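Local coordinates for protein caspase subunit p21 (Drosophila melanogaster, PDB 3SIR) that cleaves proteins as an executioner cysteine protease of the caspase family, acting in the cascade that carries out apoptosis, at residues M15-R20 / D85-L90. The protein carries 1 engineered substitution. Residues are numbered along the deposited sequence; the frame is centred on the assembly and turned at random.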
loop_
_atom_site.group_PDB
_atom_site.type_symbol
_atom_site.label_atom_id
_atom_site.label_comp_id
_atom_site.label_asym_id
_atom_site.label_seq_id
_atom_site.Cartn_x
_atom_site.Cartn_y
_atom_site.Cartn_z
ATOM N N MET A 15 -18.055 6.598 -7.277
ATOM C CA MET A 15 -17.351 6.598 -8.559
ATOM C C MET A 15 -18.304 6.760 -9.745
ATOM O O MET A 15 -18.066 6.219 -10.828
ATOM C CB MET A 15 -16.533 5.313 -8.733
ATOM C CG MET A 15 -15.508 5.057 -7.644
ATOM S SD MET A 15 -14.080 6.154 -7.699
ATOM C CE MET A 15 -13.399 5.756 -9.313
ATOM N N ARG A 16 -19.380 7.513 -9.545
ATOM C CA ARG A 16 -20.368 7.692 -10.600
ATOM C C ARG A 16 -20.597 9.165 -10.931
ATOM O O ARG A 16 -21.536 9.511 -11.644
ATOM C CB ARG A 16 -21.681 6.995 -10.232
ATOM C CG ARG A 16 -21.640 5.473 -10.346
ATOM C CD ARG A 16 -22.780 4.948 -11.212
ATOM N NE ARG A 16 -23.775 4.213 -10.435
ATOM C CZ ARG A 16 -25.066 4.531 -10.362
ATOM N NH1 ARG A 16 -25.536 5.592 -11.007
ATOM N NH2 ARG A 16 -25.889 3.793 -9.626
ATOM N N HIS A 17 -19.645 10.005 -10.535
ATOM C CA HIS A 17 -19.688 11.432 -10.844
ATOM C C HIS A 17 -19.873 11.684 -12.338
ATOM O O HIS A 17 -20.068 10.753 -13.120
ATOM C CB HIS A 17 -18.405 12.118 -10.375
ATOM C CG HIS A 17 -18.409 12.489 -8.925
ATOM N ND1 HIS A 17 -17.951 11.640 -7.942
ATOM C CD2 HIS A 17 -18.696 13.661 -8.308
ATOM C CE1 HIS A 17 -18.029 12.247 -6.770
ATOM N NE2 HIS A 17 -18.488 13.471 -6.963
ATOM N N LYS A 18 -19.833 12.959 -12.715
ATOM C CA LYS A 18 -19.869 13.370 -14.114
ATOM C C LYS A 18 -18.654 12.825 -14.860
ATOM O O LYS A 18 -18.797 12.089 -15.838
ATOM C CB LYS A 18 -19.912 14.898 -14.206
ATOM C CG LYS A 18 -20.312 15.448 -15.566
ATOM C CD LYS A 18 -19.313 16.489 -16.065
ATOM C CE LYS A 18 -19.893 17.891 -16.007
ATOM N NZ LYS A 18 -19.065 18.862 -16.773
ATOM N N ASN A 19 -17.461 13.172 -14.379
ATOM C CA ASN A 19 -16.209 12.686 -14.964
ATOM C C ASN A 19 -15.439 11.788 -14.007
ATOM O O ASN A 19 -15.363 12.072 -12.812
ATOM C CB ASN A 19 -15.304 13.853 -15.364
ATOM C CG ASN A 19 -16.083 15.087 -15.761
ATOM O OD1 ASN A 19 -16.797 15.085 -16.765
ATOM N ND2 ASN A 19 -15.867 16.180 -15.037
ATOM N N ARG A 20 -14.715 10.826 -14.570
ATOM C CA ARG A 20 -13.815 9.986 -13.786
ATOM C C ARG A 20 -12.702 10.798 -13.136
ATOM O O ARG A 20 -12.531 10.773 -11.918
ATOM C CB ARG A 20 -13.223 8.868 -14.648
ATOM C CG ARG A 20 -12.069 8.118 -13.988
ATOM C CD ARG A 20 -12.537 6.906 -13.189
ATOM N NE ARG A 20 -13.315 5.966 -13.993
ATOM C CZ ARG A 20 -14.559 5.597 -13.705
ATOM N NH1 ARG A 20 -15.139 6.045 -12.600
ATOM N NH2 ARG A 20 -15.207 4.750 -14.495
ATOM N N ASP A 85 -16.576 17.645 -10.064
ATOM C CA ASP A 85 -17.268 16.692 -10.923
ATOM C C ASP A 85 -16.417 15.450 -11.174
ATOM O O ASP A 85 -16.742 14.622 -12.032
ATOM C CB ASP A 85 -17.612 17.351 -12.257
ATOM C CG ASP A 85 -18.551 18.532 -12.099
ATOM O OD1 ASP A 85 -19.058 18.739 -10.974
ATOM O OD2 ASP A 85 -18.790 19.245 -13.098
ATOM N N SER A 86 -15.314 15.340 -10.439
ATOM C CA SER A 86 -14.394 14.221 -10.590
ATOM C C SER A 86 -14.709 13.089 -9.610
ATOM O O SER A 86 -14.971 13.332 -8.430
ATOM C CB SER A 86 -12.949 14.701 -10.409
ATOM O OG SER A 86 -12.497 15.406 -11.555
ATOM N N ASP A 87 -14.692 11.855 -10.110
ATOM C CA ASP A 87 -14.468 10.682 -9.271
ATOM C C ASP A 87 -13.186 10.844 -8.457
ATOM O O ASP A 87 -13.208 10.799 -7.225
ATOM C CB ASP A 87 -14.356 9.419 -10.128
ATOM C CG ASP A 87 -15.696 8.946 -10.668
ATOM O OD1 ASP A 87 -16.732 9.552 -10.315
ATOM O OD2 ASP A 87 -15.711 7.963 -11.445
ATOM N N CYS A 88 -12.066 11.000 -9.156
ATOM C CA CYS A 88 -10.750 10.860 -8.543
ATOM C C CYS A 88 -9.696 11.707 -9.249
ATOM O O CYS A 88 -10.019 12.615 -10.013
ATOM C CB CYS A 88 -10.313 9.397 -8.575
ATOM S SG CYS A 88 -9.966 8.768 -10.237
ATOM N N ILE A 89 -8.431 11.392 -8.994
ATOM C CA ILE A 89 -7.339 11.827 -9.853
ATOM C C ILE A 89 -6.268 10.752 -9.896
ATOM O O ILE A 89 -6.070 10.012 -8.928
ATOM C CB ILE A 89 -6.689 13.129 -9.348
ATOM C CG1 ILE A 89 -5.676 13.643 -10.374
ATOM C CG2 ILE A 89 -5.992 12.895 -8.020
ATOM C CD1 ILE A 89 -5.302 15.102 -10.202
ATOM N N LEU A 90 -5.537 10.699 -11.002
ATOM C CA LEU A 90 -4.369 9.834 -11.073
ATOM C C LEU A 90 -3.151 10.602 -11.568
ATOM O O LEU A 90 -3.220 11.306 -12.577
ATOM C CB LEU A 90 -4.645 8.636 -11.977
ATOM C CG LEU A 90 -3.557 7.564 -11.934
ATOM C CD1 LEU A 90 -4.169 6.177 -12.053
ATOM C CD2 LEU A 90 -2.523 7.814 -13.022
#
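N19 and S86 pair in parallel, their CA atoms 5.0 Å apart, with K18 facing D85 and R20 facing D87: N19 N gives its hydrogen to D85 O (2.9 Å) and N19 O receives one from D87 N (2.8 Å). Past the corner that the chain turns at D87, C88 N bonds R20 O, out of step with the regular parallel pattern; the place of R20 O is less sure. D87 is the residue most covered by the other segment. With CG beside its own backbone N (chi1 -75°), D87 reaches the backbone of 15-17. Its OD1 takes the N-H of H17, met nearly along the C-O axis at 3.0 Å from H17 N though the bond is bent (135°), and a weak second bond from H17 ND1 at 3.4 Å. The H17 ring lies across S86, whose carbonyl oxygen stands over the ring centre. OD2 of D87 faces R20 NH1 in a doubtful salt bridge, its atoms modelled too close. R20 is also hydrogen-bonded through NE to L56 O and through NH2 to S256 O. M15 curls its CE to 3.8 Å from D87 OD2 and otherwise packs on L253 and F255. At the outer end, K18 NZ and D85 OD2 form a long salt bridge of 3.7 Å. The contact thus begins the pairing of neighbouring strands 19-28 and 86-95 of the central caspase sheet, away from the probable catalytic residues; the buried D87 carboxylate joins 15-17 to the start of strand 86-95, and the N-H of H17 may favour its charged form.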